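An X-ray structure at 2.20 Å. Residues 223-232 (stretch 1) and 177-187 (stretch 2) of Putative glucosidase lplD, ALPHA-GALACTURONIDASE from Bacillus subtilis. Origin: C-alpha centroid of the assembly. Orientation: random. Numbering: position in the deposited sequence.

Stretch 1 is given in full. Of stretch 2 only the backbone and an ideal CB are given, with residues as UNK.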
# COMPACT_ATOMS: atom_id res chain seq x y z
N ILE A 223 23.14 -24.35 13.58
CA ILE A 223 23.21 -25.29 14.69
C ILE A 223 21.89 -26.01 14.90
O ILE A 223 21.86 -27.20 15.19
CB ILE A 223 23.59 -24.58 16.00
CG1 ILE A 223 25.01 -24.02 15.89
CG2 ILE A 223 23.50 -25.53 17.17
CD1 ILE A 223 25.50 -23.36 17.17
N PHE A 224 20.77 -25.29 14.75
CA PHE A 224 19.48 -25.95 14.90
C PHE A 224 19.30 -26.95 13.75
O PHE A 224 18.65 -27.96 13.91
CB PHE A 224 18.35 -24.93 14.91
CG PHE A 224 17.01 -25.53 15.20
CD1 PHE A 224 16.26 -26.10 14.19
CD2 PHE A 224 16.50 -25.50 16.49
CE1 PHE A 224 15.00 -26.63 14.47
CE2 PHE A 224 15.27 -26.03 16.77
CZ PHE A 224 14.50 -26.59 15.76
N ARG A 225 19.86 -26.65 12.59
CA ARG A 225 19.75 -27.58 11.47
C ARG A 225 20.44 -28.92 11.81
O ARG A 225 19.86 -29.98 11.60
CB ARG A 225 20.28 -26.96 10.17
CG ARG A 225 20.37 -27.97 9.01
CD ARG A 225 20.30 -27.33 7.62
NE ARG A 225 20.73 -25.93 7.57
CZ ARG A 225 21.93 -25.48 7.97
NH1 ARG A 225 22.22 -24.19 7.86
NH2 ARG A 225 22.84 -26.32 8.48
N GLU A 226 21.65 -28.86 12.36
CA GLU A 226 22.35 -30.09 12.82
C GLU A 226 21.57 -30.79 13.90
O GLU A 226 21.37 -32.00 13.87
CB GLU A 226 23.76 -29.76 13.32
CG GLU A 226 24.74 -29.52 12.18
CD GLU A 226 25.81 -28.50 12.51
OE1 GLU A 226 26.11 -28.33 13.71
OE2 GLU A 226 26.37 -27.88 11.58
N PHE A 227 21.16 -29.99 14.88
CA PHE A 227 20.36 -30.43 15.99
C PHE A 227 19.13 -31.19 15.52
O PHE A 227 18.77 -32.24 16.06
CB PHE A 227 19.94 -29.18 16.75
CG PHE A 227 19.46 -29.45 18.13
CD1 PHE A 227 20.23 -30.18 19.00
CD2 PHE A 227 18.24 -28.92 18.56
CE1 PHE A 227 19.80 -30.41 20.28
CE2 PHE A 227 17.80 -29.13 19.84
CZ PHE A 227 18.58 -29.88 20.71
N SER A 228 18.47 -30.64 14.51
CA SER A 228 17.27 -31.23 13.97
C SER A 228 17.55 -32.53 13.22
O SER A 228 16.74 -33.45 13.25
CB SER A 228 16.59 -30.24 13.02
OG SER A 228 15.54 -30.90 12.33
N ALA A 229 18.70 -32.60 12.54
CA ALA A 229 19.04 -33.80 11.80
C ALA A 229 19.35 -34.91 12.78
O ALA A 229 19.03 -36.07 12.55
CB ALA A 229 20.22 -33.57 10.89
N HIS A 230 19.97 -34.56 13.90
CA HIS A 230 20.33 -35.57 14.86
C HIS A 230 19.16 -36.11 15.69
O HIS A 230 19.12 -37.30 15.99
CB HIS A 230 21.46 -35.08 15.76
CG HIS A 230 22.24 -36.20 16.37
ND1 HIS A 230 22.18 -36.51 17.71
CD2 HIS A 230 23.07 -37.12 15.81
CE1 HIS A 230 22.95 -37.56 17.95
NE2 HIS A 230 23.50 -37.94 16.82
N TYR A 231 18.22 -35.26 16.07
CA TYR A 231 17.13 -35.69 16.95
C TYR A 231 15.76 -35.70 16.31
O TYR A 231 14.75 -35.84 16.99
CB TYR A 231 17.09 -34.81 18.20
CG TYR A 231 18.33 -34.89 19.04
CD1 TYR A 231 18.58 -36.00 19.84
CD2 TYR A 231 19.26 -33.85 19.04
CE1 TYR A 231 19.72 -36.08 20.63
CE2 TYR A 231 20.40 -33.92 19.82
CZ TYR A 231 20.63 -35.05 20.61
OH TYR A 231 21.75 -35.13 21.39
N GLY A 232 15.73 -35.53 15.00
CA GLY A 232 14.48 -35.51 14.24
C GLY A 232 13.62 -36.73 14.45
O GLY A 232 12.40 -36.62 14.63
N UNK A 177 14.28 -21.33 25.41
CA UNK A 177 14.91 -22.22 26.39
C UNK A 177 15.45 -23.46 25.68
O UNK A 177 16.52 -23.96 26.02
CB UNK A 177 13.92 -22.62 27.49
N UNK A 178 14.70 -23.95 24.69
CA UNK A 178 15.13 -25.09 23.89
C UNK A 178 16.45 -24.78 23.19
O UNK A 178 17.38 -25.57 23.20
CB UNK A 178 14.06 -25.46 22.87
N UNK A 179 16.51 -23.61 22.56
CA UNK A 179 17.73 -23.18 21.89
C UNK A 179 18.89 -22.96 22.88
O UNK A 179 20.04 -23.28 22.57
CB UNK A 179 17.46 -21.89 21.11
N UNK A 180 18.61 -22.40 24.06
CA UNK A 180 19.70 -22.26 25.03
C UNK A 180 20.29 -23.64 25.39
O UNK A 180 21.50 -23.79 25.46
CB UNK A 180 19.20 -21.55 26.29
N UNK A 181 19.44 -24.64 25.59
CA UNK A 181 19.92 -25.97 25.91
C UNK A 181 20.68 -26.62 24.75
O UNK A 181 21.62 -27.40 24.97
CB UNK A 181 18.74 -26.86 26.32
N UNK A 182 20.28 -26.28 23.53
CA UNK A 182 20.96 -26.79 22.35
C UNK A 182 22.38 -26.22 22.26
O UNK A 182 23.31 -26.94 21.93
CB UNK A 182 20.16 -26.45 21.09
N UNK A 183 22.52 -24.94 22.56
CA UNK A 183 23.82 -24.28 22.65
C UNK A 183 24.76 -25.01 23.63
O UNK A 183 25.91 -25.29 23.30
CB UNK A 183 23.64 -22.82 23.08
N UNK A 184 24.26 -25.30 24.82
CA UNK A 184 25.02 -26.08 25.78
C UNK A 184 25.35 -27.47 25.26
O UNK A 184 26.50 -27.91 25.30
CB UNK A 184 24.25 -26.19 27.10
N UNK A 185 24.35 -28.18 24.74
CA UNK A 185 24.61 -29.53 24.27
C UNK A 185 25.45 -29.61 23.00
O UNK A 185 26.18 -30.58 22.83
CB UNK A 185 23.28 -30.24 24.03
N UNK A 186 25.36 -28.63 22.12
CA UNK A 186 26.07 -28.71 20.86
C UNK A 186 27.44 -28.05 20.98
O UNK A 186 28.37 -28.41 20.28
CB UNK A 186 25.25 -28.06 19.74
N UNK A 187 27.55 -27.08 21.88
CA UNK A 187 28.76 -26.27 21.93
C UNK A 187 29.48 -26.41 23.26
O UNK A 187 30.65 -26.07 23.37
CB UNK A 187 28.42 -24.80 21.67

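Stretch 2 is helical throughout. Its axis crosses the helix of stretch 1 at 83°, with a closest approach of 10.7 Å, so only part of its surface can meet the other helix.

Position 177 lies out of reach of stretch 1. It is Lys177, which makes no contact here.

Position 178 points sideways. Its ideal CB has nothing of stretch 1 within 5.5 Å, but the rings of Phe224 and Phe227 lie beyond. A long apolar chain could reach them. It is Leu178. Leu178 CD2 comes to 4.4 Å from Phe224 CE2, at the ring edge, and Leu178 CD1 to 4.2 Å from Phe227 CE2, also at the edge.

Position 179 is also sideways. Its ideal CB has nothing of stretch 1 within 5.5 Å, but the Phe224 ring lies beyond it, so a longer apolar chain could reach. It is Leu179, whose CD2 lies 3.7 Å from Phe224 CD2.

Position 180 is out of reach. It is Ala180. Position 181 points sideways and is equally free. It is Glu181, whose OE1 is hydrogen-bonded elsewhere in the structure.

Position 182 points toward stretch 1. Its ideal CB is 3.8 Å from Phe227 CE2 and 5.2 Å from Ile223 CG2. The surroundings are apolar and aromatic, so leucine, isoleucine or methionine would be reasonable. It is Met182, modelled as selenomethionine. Met182 CG sits over the face of the Phe227 ring, 3.7 Å from Phe227 CG, in a CH-pi contact. Met182 SE reaches on to Ile223 CG2 at 3.7 Å and Phe224 CA at 3.5 Å.

Position 183 points away, and 184 is out of reach; neither is constrained by stretch 1. They are Val183 and Thr184.

Position 185 points toward stretch 1, with its ideal CB 5.1 Å from Phe227 CE1. The Tyr231 hydroxyl lies farther out, so a long polar chain such as glutamate or glutamine could meet it. It is Glu185. Tyr231 OH donates a hydrogen bond to Glu185 OE2 at 2.8 Å.

Position 186 points toward stretch 1, its ideal CB 4.0 Å from Ile223 CG2. Phe227 and Tyr231 are farther along. A long chain with an aliphatic stem fits, whether apolar, lysine or arginine. It is Arg186. Arg186 CD lies 3.4 Å from Phe227 CD1. Arg186 NH1 forms a salt bridge with Glu185 OE2 at 3.2 Å, so that carboxylate oxygen serves both Tyr231 and Arg186.

Position 187 points sideways, but Ile223 offers a methyl within reach of a branched apolar chain. It is Leu187, with CD1 3.6 Å from Ile223 CD1.

Stretch 2 177-187: KLLAEMVTERL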
# COMPACT_ATOMS: atom_id res chain seq x y z
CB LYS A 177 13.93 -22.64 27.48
CG LYS A 177 13.39 -21.48 28.33
CD LYS A 177 12.44 -22.00 29.42
CE LYS A 177 11.77 -20.86 30.19
NZ LYS A 177 12.77 -19.99 30.87
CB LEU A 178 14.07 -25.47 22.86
CG LEU A 178 14.50 -26.48 21.79
CD1 LEU A 178 14.84 -27.83 22.45
CD2 LEU A 178 13.43 -26.66 20.72
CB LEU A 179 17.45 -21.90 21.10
CG LEU A 179 16.54 -21.98 19.86
CD1 LEU A 179 16.12 -20.58 19.44
CD2 LEU A 179 17.25 -22.68 18.71
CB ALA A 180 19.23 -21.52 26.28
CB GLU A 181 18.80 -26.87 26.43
CG GLU A 181 18.24 -26.37 27.77
CD GLU A 181 17.32 -27.35 28.43
OE1 GLU A 181 17.27 -28.53 28.00
OE2 GLU A 181 16.62 -26.95 29.38
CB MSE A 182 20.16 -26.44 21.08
CG MSE A 182 20.96 -26.50 19.80
SE MSE A 182 20.02 -25.56 18.32
CE MSE A 182 20.55 -23.73 18.78
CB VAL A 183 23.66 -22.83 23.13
CG1 VAL A 183 25.02 -22.22 23.47
CG2 VAL A 183 22.91 -21.98 22.07
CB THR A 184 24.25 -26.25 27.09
OG1 THR A 184 23.95 -24.96 27.63
CG2 THR A 184 25.09 -27.03 28.10
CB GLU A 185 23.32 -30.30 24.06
CG GLU A 185 23.59 -31.78 23.97
CD GLU A 185 22.73 -32.46 22.94
OE1 GLU A 185 21.52 -32.61 23.21
OE2 GLU A 185 23.27 -32.84 21.88
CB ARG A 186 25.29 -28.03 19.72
CG ARG A 186 23.81 -28.44 19.55
CD ARG A 186 23.64 -29.93 19.26
NE ARG A 186 24.60 -30.41 18.26
CZ ARG A 186 24.92 -31.69 18.11
NH1 ARG A 186 24.37 -32.62 18.88
NH2 ARG A 186 25.81 -32.04 17.19
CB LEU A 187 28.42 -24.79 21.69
CG LEU A 187 27.58 -24.51 20.44
CD1 LEU A 187 27.35 -23.00 20.23
CD2 LEU A 187 28.20 -25.15 19.20
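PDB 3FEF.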